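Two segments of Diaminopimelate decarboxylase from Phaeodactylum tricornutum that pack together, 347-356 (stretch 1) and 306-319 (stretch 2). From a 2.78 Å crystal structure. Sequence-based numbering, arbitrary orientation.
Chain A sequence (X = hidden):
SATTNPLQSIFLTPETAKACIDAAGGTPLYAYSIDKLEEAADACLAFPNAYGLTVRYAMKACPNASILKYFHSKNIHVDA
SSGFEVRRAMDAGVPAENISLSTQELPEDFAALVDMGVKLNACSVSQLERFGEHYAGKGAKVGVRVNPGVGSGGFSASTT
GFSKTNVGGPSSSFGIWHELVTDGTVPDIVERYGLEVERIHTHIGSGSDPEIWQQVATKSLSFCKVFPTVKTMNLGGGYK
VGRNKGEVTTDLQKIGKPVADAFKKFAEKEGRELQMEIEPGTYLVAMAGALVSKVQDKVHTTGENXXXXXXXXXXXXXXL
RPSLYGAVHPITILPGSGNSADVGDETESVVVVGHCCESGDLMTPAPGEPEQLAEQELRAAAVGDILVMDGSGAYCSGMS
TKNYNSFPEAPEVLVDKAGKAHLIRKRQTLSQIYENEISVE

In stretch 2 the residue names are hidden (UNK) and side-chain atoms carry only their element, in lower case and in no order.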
# COMPACT_ATOMS: atom_id res chain seq x y z
N THR A 347 -4.67 -30.55 -12.59
CA THR A 347 -5.21 -29.30 -12.07
C THR A 347 -5.61 -29.46 -10.61
O THR A 347 -5.76 -30.58 -10.10
CB THR A 347 -6.43 -28.83 -12.90
OG1 THR A 347 -7.35 -29.91 -13.07
CG2 THR A 347 -5.99 -28.31 -14.26
N GLU A 348 -5.78 -28.32 -9.94
CA GLU A 348 -6.21 -28.30 -8.55
C GLU A 348 -6.73 -26.90 -8.22
O GLU A 348 -6.09 -25.91 -8.58
CB GLU A 348 -5.05 -28.67 -7.61
CG GLU A 348 -5.49 -29.11 -6.22
CD GLU A 348 -4.32 -29.31 -5.27
OE1 GLU A 348 -3.19 -28.90 -5.62
OE2 GLU A 348 -4.53 -29.87 -4.17
N SER A 349 -7.88 -26.84 -7.55
CA SER A 349 -8.41 -25.58 -7.06
C SER A 349 -7.73 -25.20 -5.75
O SER A 349 -7.72 -25.99 -4.80
CB SER A 349 -9.92 -25.67 -6.86
OG SER A 349 -10.60 -25.68 -8.10
N VAL A 350 -7.17 -23.99 -5.70
CA VAL A 350 -6.39 -23.54 -4.56
C VAL A 350 -6.73 -22.08 -4.26
O VAL A 350 -7.38 -21.39 -5.04
CB VAL A 350 -4.87 -23.69 -4.79
CG1 VAL A 350 -4.50 -25.14 -5.06
CG2 VAL A 350 -4.42 -22.78 -5.92
N VAL A 351 -6.27 -21.64 -3.09
CA VAL A 351 -6.25 -20.23 -2.70
C VAL A 351 -4.79 -19.82 -2.60
O VAL A 351 -3.96 -20.58 -2.09
CB VAL A 351 -6.98 -20.00 -1.36
CG1 VAL A 351 -6.76 -18.58 -0.86
CG2 VAL A 351 -8.46 -20.29 -1.51
N VAL A 352 -4.47 -18.63 -3.11
CA VAL A 352 -3.10 -18.13 -3.15
C VAL A 352 -2.96 -17.03 -2.11
O VAL A 352 -3.71 -16.05 -2.12
CB VAL A 352 -2.72 -17.62 -4.55
CG1 VAL A 352 -1.25 -17.23 -4.59
CG2 VAL A 352 -3.02 -18.68 -5.60
N VAL A 353 -1.99 -17.19 -1.20
CA VAL A 353 -1.75 -16.22 -0.14
C VAL A 353 -0.33 -15.70 -0.25
O VAL A 353 0.55 -16.32 -0.84
CB VAL A 353 -2.00 -16.81 1.27
CG1 VAL A 353 -3.43 -17.32 1.39
CG2 VAL A 353 -1.00 -17.90 1.57
N GLY A 354 -0.11 -14.52 0.35
CA GLY A 354 1.19 -13.89 0.33
C GLY A 354 2.03 -14.25 1.55
O GLY A 354 1.57 -14.86 2.51
N HIS A 355 3.30 -13.83 1.50
CA HIS A 355 4.26 -14.16 2.54
C HIS A 355 4.21 -13.22 3.74
O HIS A 355 4.92 -13.46 4.72
CB HIS A 355 5.68 -14.17 1.96
CG HIS A 355 6.12 -12.86 1.38
ND1 HIS A 355 7.42 -12.63 0.95
CD2 HIS A 355 5.45 -11.70 1.17
CE1 HIS A 355 7.51 -11.40 0.50
NE2 HIS A 355 6.34 -10.81 0.62
N CYS A 356 3.40 -12.16 3.70
CA CYS A 356 3.32 -11.25 4.83
C CYS A 356 2.48 -11.85 5.94
O CYS A 356 1.45 -12.49 5.69
CB CYS A 356 2.72 -9.91 4.40
SG CYS A 356 3.68 -9.02 3.17
N UNK A 306 -13.15 -25.51 4.07
CA UNK A 306 -11.72 -25.79 4.02
C UNK A 306 -11.17 -25.50 2.63
O UNK A 306 -11.89 -25.49 1.63
o UNK A 306 -12.12 -28.14 3.54
c UNK A 306 -11.45 -27.24 4.40
N UNK A 307 -9.86 -25.25 2.58
CA UNK A 307 -9.20 -24.86 1.35
C UNK A 307 -7.83 -25.50 1.29
O UNK A 307 -7.31 -26.03 2.27
n UNK A 307 -11.19 -22.46 2.29
n UNK A 307 -12.20 -21.50 0.67
c UNK A 307 -9.07 -23.33 1.24
c UNK A 307 -10.38 -22.62 1.19
c UNK A 307 -12.28 -21.79 1.95
c UNK A 307 -11.02 -22.00 0.16
N UNK A 308 -7.24 -25.45 0.10
CA UNK A 308 -5.82 -25.71 -0.11
C UNK A 308 -5.14 -24.39 -0.42
O UNK A 308 -5.57 -23.67 -1.32
c UNK A 308 -4.15 -26.70 -1.69
o UNK A 308 -5.93 -28.03 -0.78
c UNK A 308 -5.60 -26.72 -1.24
N UNK A 309 -4.10 -24.06 0.34
CA UNK A 309 -3.44 -22.76 0.26
C UNK A 309 -2.07 -22.90 -0.38
O UNK A 309 -1.26 -23.74 0.04
c UNK A 309 -6.37 -20.32 2.91
c UNK A 309 -4.61 -21.85 2.33
c UNK A 309 -3.30 -22.14 1.65
c UNK A 309 -5.17 -20.59 2.28
c UNK A 309 -6.48 -22.58 3.66
c UNK A 309 -5.28 -22.84 3.03
c UNK A 309 -7.03 -21.31 3.60
N UNK A 310 -1.81 -22.07 -1.39
CA UNK A 310 -0.48 -21.91 -1.96
C UNK A 310 0.13 -20.64 -1.40
O UNK A 310 -0.39 -19.54 -1.61
c UNK A 310 -0.54 -21.83 -3.49
c UNK A 310 -0.18 -24.30 -3.82
c UNK A 310 -0.75 -22.83 -5.75
c UNK A 310 -0.96 -23.08 -4.27
N UNK A 311 1.24 -20.78 -0.67
CA UNK A 311 1.93 -19.66 -0.05
C UNK A 311 3.14 -19.29 -0.91
O UNK A 311 4.01 -20.13 -1.16
c UNK A 311 1.44 -20.46 4.70
c UNK A 311 2.36 -20.00 1.37
c UNK A 311 1.28 -20.67 2.21
n UNK A 311 2.01 -21.03 5.96
c UNK A 311 1.84 -21.27 3.49
N UNK A 312 3.19 -18.04 -1.34
CA UNK A 312 4.27 -17.55 -2.18
C UNK A 312 5.36 -16.90 -1.34
O UNK A 312 5.24 -16.74 -0.12
c UNK A 312 2.71 -18.04 -4.94
c UNK A 312 2.00 -15.65 -4.74
c UNK A 312 2.47 -16.88 -3.98
c UNK A 312 3.74 -16.54 -3.21
N UNK A 313 6.45 -16.51 -2.01
CA UNK A 313 7.47 -15.65 -1.41
C UNK A 313 7.28 -14.19 -1.80
O UNK A 313 8.25 -13.43 -1.86
o UNK A 313 8.20 -15.85 -4.07
c UNK A 313 9.14 -16.10 -3.29
c UNK A 313 8.87 -16.14 -1.79
o UNK A 313 10.30 -16.34 -3.68
N UNK A 314 6.04 -13.80 -2.07
CA UNK A 314 5.69 -12.43 -2.43
C UNK A 314 4.30 -12.14 -1.87
O UNK A 314 3.67 -13.00 -1.25
c UNK A 314 5.74 -12.24 -3.95
N UNK A 315 3.82 -10.92 -2.10
CA UNK A 315 2.49 -10.57 -1.63
C UNK A 315 2.19 -9.10 -1.84
O UNK A 315 2.66 -8.49 -2.81
N UNK A 316 1.40 -8.54 -0.92
CA UNK A 316 1.03 -7.13 -1.00
C UNK A 316 2.25 -6.21 -1.02
O UNK A 316 2.14 -5.06 -1.44
c UNK A 316 -2.00 -6.90 2.41
s UNK A 316 -0.29 -6.67 2.90
c UNK A 316 0.12 -6.77 0.17
c UNK A 316 0.57 -7.37 1.49
N UNK A 317 3.41 -6.70 -0.56
CA UNK A 317 4.66 -5.98 -0.74
C UNK A 317 4.99 -5.75 -2.21
O UNK A 317 5.77 -4.84 -2.53
c UNK A 317 5.79 -6.59 1.42
c UNK A 317 5.81 -6.75 -0.09
o UNK A 317 5.68 -8.15 -0.41
N UNK A 318 4.43 -6.55 -3.11
CA UNK A 318 4.75 -6.47 -4.53
C UNK A 318 3.54 -6.20 -5.41
O UNK A 318 3.65 -5.48 -6.39
c UNK A 318 5.43 -7.77 -4.96
o UNK A 318 7.54 -7.65 -3.87
o UNK A 318 6.14 -9.21 -3.21
c UNK A 318 6.45 -8.25 -3.95
N UNK A 319 2.38 -6.78 -5.08
CA UNK A 319 1.14 -6.51 -5.80
C UNK A 319 0.06 -6.25 -4.76
O UNK A 319 -0.38 -7.18 -4.07
c UNK A 319 0.74 -7.66 -6.73
c UNK A 319 -0.55 -7.33 -7.46
c UNK A 319 1.85 -7.95 -7.74

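Position 306 has one carbon followed by one oxygen and lies out of reach of stretch 1; this is Ser306, whose hydroxyl is hydrogen-bonded elsewhere in the structure. At 307 a single carbon carries a five-membered ring of three carbons and two nitrogens, which identifies His307. Its ring meets a valine methyl, CD2 of His307 lying 3.5 Å from CG2 of Val351.

Position 308 shows one carbon bearing an oxygen and a carbon, the fork of Thr308. The oxygen is hydrogen-bonded elsewhere, while the methyl CG2 of Thr308 packs 3.7 Å from CG1 of Val350, so a polar and an apolar demand are met by one small side chain. The backbone starts the pairing here: N of Val351 donates to O of Thr308 at 2.8 Å.

At 309 one carbon leads to a six-carbon ring with no further atom: Phe309. The ring shares a sheet face with Val351 and Val353. Its edge receives Val353, with CD2 of Phe309 3.8 Å from CG1 of Val353, and such a flat apolar ring suits this buried place.

Position 310 has four carbons forked at the second, pointing to the other face of the sheet, as does Val352. It is Leu310, long enough to bring CD1 of Leu310 to 3.7 Å from CG2 of Val350. Its N donates to O of Val351 at 2.7 Å, and its O accepts from N of Val353 at 2.9 Å.

Four carbons in a row ending in nitrogen mark 311 as Lys311. Its aliphatic part covers Val353, with CG of Lys311 3.6 Å from CG2 of Val353, while the end leads away and the amine is hydrogen-bonded elsewhere.

Position 312 again has four carbons forked at the second. This is Leu312, whose CD1 fills space 3.6 Å from CG1 of Val352; its N donates to O of Val353 at 3.2 Å.

At 313 two carbons, the second with two oxygens, point away from stretch 1: Asp313, its carboxylate hydrogen-bonded elsewhere. The single carbon at 314, also directed away, gives Ala314, whose O accepts from N of His355 at 2.9 Å. No side-chain atom exists at 315, hence Gly315; CA of Gly315 approaches CA of Gly354 to 4.1 Å, and an ideal CB would be tight against that same CA.

The unbranched carbon, carbon, sulfur, carbon chain at 316 is Met316, with CG of Met316 3.9 Å from SG of Cys356. At 317 one carbon carries an oxygen and a carbon: Thr317, whose OG1 hydrogen-bonds NE2 of His355 at 2.9 Å. At 318 two carbons, the second carrying two oxygens, identify Asp318, whose OD2 accepts from N of Gly315 at 3.1 Å and steadies the turn. Three carbons forked at the first make 319 Val319, beyond reach of stretch 1.

The contact is thus a parallel strand pair, held by a ladder of four backbone hydrogen bonds and sealed by apolar side chains on both faces. Beyond it, paired glycines permit close approach, and His355 anchors the following loop.

Stretch 2 (306-319) SHTFLKLDAGMTDV
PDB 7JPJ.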